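Local coordinates for alanine dehydrogenase (PDB 1OMO), which catalyses the reversible NAD-dependent oxidative deamination of L-alanine to pyruvate and works as a homodimer of two-domain subunits, at the interface of chains A and B. Sequence-based numbering; all coordinates share one arbitrary frame. Chains: chain A/B, alanine dehydrogenase.

The interface of chains A and B. Residues chain A 39, 55-57; chain B 42-44, 66.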
# COMPACT_ATOMS: atom_id res chain seq x y z
N PRO A 39 8.37 3.68 3.44
CA PRO A 39 8.78 2.46 2.75
C PRO A 39 8.83 2.73 1.26
O PRO A 39 8.29 3.71 0.77
CB PRO A 39 7.67 1.48 3.09
CG PRO A 39 7.24 1.91 4.46
CD PRO A 39 7.18 3.42 4.28
N PRO A 55 2.98 4.59 1.08
CA PRO A 55 2.68 4.92 2.48
C PRO A 55 3.76 5.76 3.14
O PRO A 55 4.91 5.67 2.77
CB PRO A 55 2.56 3.54 3.14
CG PRO A 55 3.62 2.78 2.42
CD PRO A 55 3.49 3.21 0.96
N ALA A 56 3.38 6.56 4.12
CA ALA A 56 4.34 7.40 4.84
C ALA A 56 3.82 7.90 6.18
O ALA A 56 2.63 8.05 6.38
CB ALA A 56 4.76 8.59 3.98
N HIS A 57 4.74 8.20 7.08
CA HIS A 57 4.40 8.71 8.39
C HIS A 57 5.32 9.88 8.75
O HIS A 57 6.57 9.74 8.68
CB HIS A 57 4.59 7.59 9.41
CG HIS A 57 4.44 8.02 10.83
ND1 HIS A 57 5.08 7.38 11.87
CD2 HIS A 57 3.70 9.01 11.40
CE1 HIS A 57 4.76 7.97 13.01
NE2 HIS A 57 3.92 8.96 12.75
N VAL B 42 3.52 -4.27 3.44
CA VAL B 42 4.34 -3.10 3.72
C VAL B 42 3.82 -2.55 5.04
O VAL B 42 2.62 -2.32 5.22
CB VAL B 42 4.23 -2.05 2.58
CG1 VAL B 42 5.20 -0.90 2.83
CG2 VAL B 42 4.59 -2.70 1.28
N TYR B 43 4.74 -2.36 5.97
CA TYR B 43 4.42 -1.89 7.31
C TYR B 43 4.84 -0.47 7.63
O TYR B 43 5.79 0.07 7.10
CB TYR B 43 5.09 -2.79 8.33
CG TYR B 43 4.65 -4.22 8.29
CD1 TYR B 43 3.74 -4.72 9.23
CD2 TYR B 43 5.13 -5.07 7.32
CE1 TYR B 43 3.33 -6.05 9.20
CE2 TYR B 43 4.74 -6.39 7.28
CZ TYR B 43 3.85 -6.88 8.21
OH TYR B 43 3.47 -8.19 8.12
N LEU B 44 4.10 0.10 8.56
CA LEU B 44 4.38 1.43 9.06
C LEU B 44 4.24 1.16 10.55
O LEU B 44 3.15 0.88 11.04
CB LEU B 44 3.29 2.38 8.57
CG LEU B 44 3.65 3.73 7.95
CD1 LEU B 44 4.66 3.55 6.83
CD2 LEU B 44 2.37 4.36 7.43
N TRP B 66 -5.77 -1.44 3.42
CA TRP B 66 -4.92 -0.64 4.31
C TRP B 66 -5.53 -0.92 5.69
O TRP B 66 -6.66 -0.49 5.98
CB TRP B 66 -5.08 0.82 3.90
CG TRP B 66 -4.29 1.82 4.69
CD1 TRP B 66 -4.76 3.01 5.20
CD2 TRP B 66 -2.87 1.83 4.89
NE1 TRP B 66 -3.71 3.75 5.69
CE2 TRP B 66 -2.54 3.06 5.51
CE3 TRP B 66 -1.84 0.93 4.59
CZ2 TRP B 66 -1.22 3.41 5.84
CZ3 TRP B 66 -0.53 1.26 4.93
CH2 TRP B 66 -0.22 2.50 5.55
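A:Pro39 lies against strand 42-46 of chain B and meets three successive residues through CB, CG and CD of its ring. Its CB packs on CG1 of B:Val42 at 3.4 Å. Its CD rests 3.6 Å from CD1 of B:Leu44, whose side chain runs nearly perpendicular to the proline's. Strand 50-58 of chain A adds further apolar contacts. CG1 of B:Val42 stands anti to the backbone N (chi1 -174°), which directs this methyl at chain A, where it also touches CG of A:Pro55 at 4.0 Å and so bridges the two prolines. From strand 61-69, B:Trp66 extends its six-membered ring towards A:Pro55, placing CH2 3.8 Å from the proline CB. Within chain B, CD2 of B:Leu44 lies in plane at the edge of the B:Trp66 ring, tying these two side chains together. This patch and its two-fold twin form part of the homodimer interface; its centre lies about 8 Å from A:Lys65, the probable proton donor/acceptor, but the structure alone does not show a catalytic role for the packing. An alanine in place of B:Leu44 would probably open a gap beside CD of A:Pro39 and over the A:Ala56 carbonyl, with B:Val42 still holding the other end of the proline ring. Carbon also meets backbone carbonyls: CG of A:Pro39 approaches O of B:Tyr43 at 3.5 Å, and CD2 of B:Leu44 packs 3.8 Å from O of A:Ala56.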